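Local coordinates for protein predicted ATPase involved in replication control, Cdc46/Mcm family (Methanopyrus kandleri AV19, PDB 3F8T) that probably binds ATP and single-stranded DNA and acts in DNA replication as a homolog of the MCM helicases, at residues E35-R38 with F42-S45; K460-M465 with P473-I478. The protein carries 2 engineered substitutions. All coordinates share one frame; numbering follows the deposited sequence.

Contact 1 (E35-R38 with F42-S45); sequences EIVR and FQRS
The Phe42 ring is set against Ile36 and Val37, whose side chains cross it at a slant. Ile36 offers its CG2 branch, 3.9 Å from Phe42 CD1. Its backbone O comes within 3.4 Å of Phe42 CB, at the base of the ring. Along the ring's CD2-CE2 bond, Val37 CG2 lies 3.7 Å from Phe42 CE2, and Val37 CA is just as close to Phe42 CD2. The ring therefore spans two successive residues of the first helix. Phe42 CG is anti to the backbone N (chi1 -167°), and this swings the ring across toward segment 35-38.

The Gln43 amide is the second flat group. The oxygen it binds lies almost in the amide plane. Gln43 NE2 gives a hydrogen bond of 2.7 Å to Val37 O, with an N-H...O angle of 158°. The donor is tilted 30° from the plane of that carbonyl. A bend at chi2 brings the amide nearer to segment 35-38. Gln43 CG is also 3.2 Å from Val37 O. The two branches of Val37 are thus shared out: CG2 goes to the phenylalanine, while Val37 CG1 lies 3.2 Å from Gln43 NE2. Ile36 and Phe42 are buried, Val37 is partly exposed, and Gln43 lies at the exposed margin.

The contact closes the short turn between helix 30-37 and helix 40-47, in the helical N-terminal region of an MCM protein. Thr39, inside the turn, takes part through its OG1, which is hydrogen-bonded to Ile36 O. Helix 74-88 covers the apolar side, with Leu81 touching both Ile36 and Phe42 and Leu84 touching Val37. Strand 55-58 adds Leu57 against Ile36 and Val55 against Phe42.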
# COMPACT_ATOMS: atom_id res chain seq x y z
N GLU A 35 -32.69 5.90 -26.18
CA GLU A 35 -32.28 4.62 -25.59
C GLU A 35 -31.81 4.79 -24.14
O GLU A 35 -32.07 3.92 -23.29
CB GLU A 35 -31.26 3.91 -26.46
CG GLU A 35 -31.91 3.43 -27.76
CD GLU A 35 -30.93 2.83 -28.75
OE1 GLU A 35 -29.95 2.16 -28.32
OE2 GLU A 35 -31.14 3.03 -29.97
N ILE A 36 -31.16 5.92 -23.85
CA ILE A 36 -30.71 6.22 -22.48
C ILE A 36 -31.88 6.34 -21.49
O ILE A 36 -31.88 5.72 -20.42
CB ILE A 36 -29.83 7.51 -22.42
CG1 ILE A 36 -28.46 7.23 -23.08
CG2 ILE A 36 -29.66 7.98 -20.96
CD1 ILE A 36 -27.55 8.49 -23.28
N VAL A 37 -32.88 7.13 -21.86
CA VAL A 37 -34.03 7.39 -21.00
C VAL A 37 -34.91 6.15 -20.79
O VAL A 37 -35.62 6.04 -19.78
CB VAL A 37 -34.85 8.59 -21.55
CG1 VAL A 37 -36.16 8.73 -20.84
CG2 VAL A 37 -34.02 9.86 -21.40
N ARG A 38 -34.86 5.20 -21.73
CA ARG A 38 -35.60 3.95 -21.61
C ARG A 38 -35.00 2.97 -20.59
O ARG A 38 -35.68 2.02 -20.18
CB ARG A 38 -35.69 3.25 -22.97
CG ARG A 38 -36.71 3.81 -23.95
CD ARG A 38 -36.54 3.01 -25.23
NE ARG A 38 -37.34 3.45 -26.37
CZ ARG A 38 -36.98 3.23 -27.64
NH1 ARG A 38 -35.83 2.63 -27.91
NH2 ARG A 38 -37.75 3.64 -28.65
N PHE A 42 -31.92 4.70 -15.39
CA PHE A 42 -32.26 6.09 -15.61
C PHE A 42 -33.65 6.45 -15.10
O PHE A 42 -33.79 7.44 -14.39
CB PHE A 42 -32.16 6.46 -17.09
CG PHE A 42 -32.21 7.94 -17.33
CD1 PHE A 42 -31.04 8.68 -17.33
CD2 PHE A 42 -33.42 8.58 -17.54
CE1 PHE A 42 -31.07 10.06 -17.55
CE2 PHE A 42 -33.46 9.95 -17.75
CZ PHE A 42 -32.28 10.68 -17.75
N GLN A 43 -34.65 5.66 -15.49
CA GLN A 43 -36.04 5.90 -15.08
C GLN A 43 -36.24 5.90 -13.56
O GLN A 43 -36.93 6.76 -13.04
CB GLN A 43 -37.00 4.89 -15.73
CG GLN A 43 -37.32 5.15 -17.20
CD GLN A 43 -38.10 6.45 -17.46
OE1 GLN A 43 -39.14 6.71 -16.84
NE2 GLN A 43 -37.60 7.26 -18.38
N ARG A 44 -35.63 4.92 -12.88
CA ARG A 44 -35.73 4.79 -11.41
C ARG A 44 -35.08 5.95 -10.67
O ARG A 44 -35.68 6.51 -9.75
CB ARG A 44 -35.15 3.46 -10.91
CG ARG A 44 -35.82 2.19 -11.45
CD ARG A 44 -37.33 2.33 -11.69
NE ARG A 44 -38.13 2.09 -10.48
CZ ARG A 44 -38.92 2.99 -9.90
NH1 ARG A 44 -39.04 4.22 -10.38
NH2 ARG A 44 -39.60 2.66 -8.81
N SER A 45 -33.85 6.30 -11.08
CA SER A 45 -33.13 7.41 -10.47
C SER A 45 -33.77 8.76 -10.80
O SER A 45 -33.78 9.64 -9.96
CB SER A 45 -31.64 7.40 -10.83
OG SER A 45 -31.41 7.58 -12.22

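Contact 2 (K460-M465 with P473-I478); sequences KAHARM and PEDVDI
His462 is the centre of the contact, meeting Ile478 with its face and Asp475 at its edge. The CD1 methyl of Ile478 sits over one face of the His462 imidazole in a CH-pi contact, 3.5 Å from the ring centroid and 23° off the ring normal. It is shifted toward the rim, and the ring atom nearest to Ile478 CD1 is His462 NE2 at 3.2 Å. The imidazole reaches across because its CG is anti to the backbone N (chi1 -175°). Replacing the imidazole with the methyl group of an alanine is likely to leave the Ile478 methyl without its aromatic partner and open a gap between the two helices.

Asp475 makes van der Waals contact across the pair, with no hydrogen bond between the segments. Its carboxylate approaches the His462 ring at the CD2 edge, with Asp475 CG 3.7 Å from His462 CD2. The model puts OD1 too close to that carbon, so the detail there is doubtful. Ala463 CB lies 3.7 Å from Asp475 OD2. The firm polar partners of this buried carboxylate lie in the connection between the helices. OD2 is hydrogen-bonded to Glu472 N and forms a salt bridge with Arg466 NH2.

The short helix segments pass 8.7 Å apart at closest approach, with 123° between their directions, so they run obliquely back on one another. Leu205 of helix 204-212 touches both His462 and Ile478, and Leu227 of helix 219-229 touches His462. The pair belongs to the helical AAA-lid of an MCM ATPase, here packed against helices of the P-loop region.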
# COMPACT_ATOMS: atom_id res chain seq x y z
N LYS A 460 2.96 -14.67 12.92
CA LYS A 460 1.78 -14.28 12.14
C LYS A 460 2.13 -14.19 10.65
O LYS A 460 1.39 -14.68 9.79
CB LYS A 460 1.21 -12.95 12.65
CG LYS A 460 0.54 -13.03 14.06
CD LYS A 460 0.03 -11.64 14.49
CE LYS A 460 -0.86 -11.69 15.74
NZ LYS A 460 -1.07 -10.30 16.29
N ALA A 461 3.27 -13.57 10.34
CA ALA A 461 3.73 -13.49 8.95
C ALA A 461 3.91 -14.86 8.32
O ALA A 461 3.49 -15.09 7.17
CB ALA A 461 5.02 -12.66 8.84
N HIS A 462 4.50 -15.80 9.07
CA HIS A 462 4.67 -17.14 8.54
C HIS A 462 3.32 -17.84 8.35
O HIS A 462 3.13 -18.59 7.38
CB HIS A 462 5.63 -17.98 9.38
CG HIS A 462 5.91 -19.32 8.77
ND1 HIS A 462 6.66 -19.46 7.62
CD2 HIS A 462 5.50 -20.56 9.11
CE1 HIS A 462 6.72 -20.74 7.29
NE2 HIS A 462 6.03 -21.43 8.17
N ALA A 463 2.36 -17.60 9.24
CA ALA A 463 1.02 -18.17 9.07
C ALA A 463 0.36 -17.61 7.79
O ALA A 463 -0.27 -18.36 7.03
CB ALA A 463 0.15 -17.93 10.31
N ARG A 464 0.52 -16.31 7.53
CA ARG A 464 0.04 -15.75 6.25
C ARG A 464 0.68 -16.46 5.04
O ARG A 464 0.01 -16.72 4.03
CB ARG A 464 0.28 -14.23 6.17
CG ARG A 464 -0.53 -13.47 7.21
CD ARG A 464 -0.58 -11.95 6.99
NE ARG A 464 0.55 -11.37 7.69
CZ ARG A 464 0.51 -10.82 8.89
NH1 ARG A 464 -0.63 -10.68 9.56
NH2 ARG A 464 1.63 -10.38 9.39
N MET A 465 1.97 -16.77 5.17
CA MET A 465 2.73 -17.44 4.12
C MET A 465 2.22 -18.85 3.83
O MET A 465 2.46 -19.40 2.74
CB MET A 465 4.19 -17.51 4.54
CG MET A 465 5.19 -17.61 3.44
SD MET A 465 6.83 -17.52 4.20
CE MET A 465 7.30 -15.84 3.92
N PRO A 473 2.30 -23.63 16.71
CA PRO A 473 3.64 -23.72 17.33
C PRO A 473 4.81 -23.73 16.33
O PRO A 473 5.89 -23.14 16.60
CB PRO A 473 3.57 -25.05 18.10
CG PRO A 473 2.14 -25.14 18.51
CD PRO A 473 1.39 -24.66 17.26
N GLU A 474 4.60 -24.36 15.19
CA GLU A 474 5.59 -24.40 14.12
C GLU A 474 5.97 -22.99 13.61
O GLU A 474 7.14 -22.74 13.29
CB GLU A 474 5.08 -25.27 12.99
CG GLU A 474 5.08 -26.79 13.31
CD GLU A 474 4.15 -27.21 14.45
OE1 GLU A 474 3.05 -26.61 14.60
OE2 GLU A 474 4.54 -28.15 15.20
N ASP A 475 4.98 -22.09 13.54
CA ASP A 475 5.21 -20.69 13.13
C ASP A 475 6.00 -19.94 14.21
O ASP A 475 6.82 -19.08 13.89
CB ASP A 475 3.89 -19.93 12.88
CG ASP A 475 2.99 -20.62 11.85
OD1 ASP A 475 3.50 -21.08 10.80
OD2 ASP A 475 1.76 -20.69 12.08
N VAL A 476 5.71 -20.24 15.47
CA VAL A 476 6.39 -19.63 16.60
C VAL A 476 7.86 -20.04 16.59
O VAL A 476 8.73 -19.21 16.80
CB VAL A 476 5.72 -19.95 17.95
CG1 VAL A 476 6.59 -19.42 19.11
CG2 VAL A 476 4.32 -19.31 18.01
N ASP A 477 8.10 -21.32 16.31
CA ASP A 477 9.44 -21.88 16.30
C ASP A 477 10.33 -21.22 15.25
O ASP A 477 11.50 -20.92 15.50
CB ASP A 477 9.38 -23.39 16.07
CG ASP A 477 8.95 -24.16 17.31
OD1 ASP A 477 8.79 -23.54 18.39
OD2 ASP A 477 8.78 -25.39 17.21
N ILE A 478 9.76 -21.01 14.07
CA ILE A 478 10.49 -20.36 12.98
C ILE A 478 10.83 -18.91 13.33
O ILE A 478 11.97 -18.46 13.15
CB ILE A 478 9.68 -20.42 11.67
CG1 ILE A 478 9.70 -21.83 11.10
CG2 ILE A 478 10.20 -19.38 10.65
CD1 ILE A 478 8.62 -22.03 10.02

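How the contacts relate
From the N terminus, contact 1 comes first. It closes the very short connection between helix 30-37 and helix 40-47, in the N-terminal region. The chain then runs through the OB-fold and P-loop regions before contact 2 opens. That contact closes the longer connection, with strand 470-471 in it, between helix 449-465 and helix 473-489 of the AAA-lid. The two are in series and neither nest nor cross. The centres of contacts 1 and 2 are about 54 Å apart. The nearest atoms of contacts 1 and 2 are about 41 Å apart. Each joins consecutive helices locally, one in the N-terminal region and the other in the ATPase part of this elongated chain.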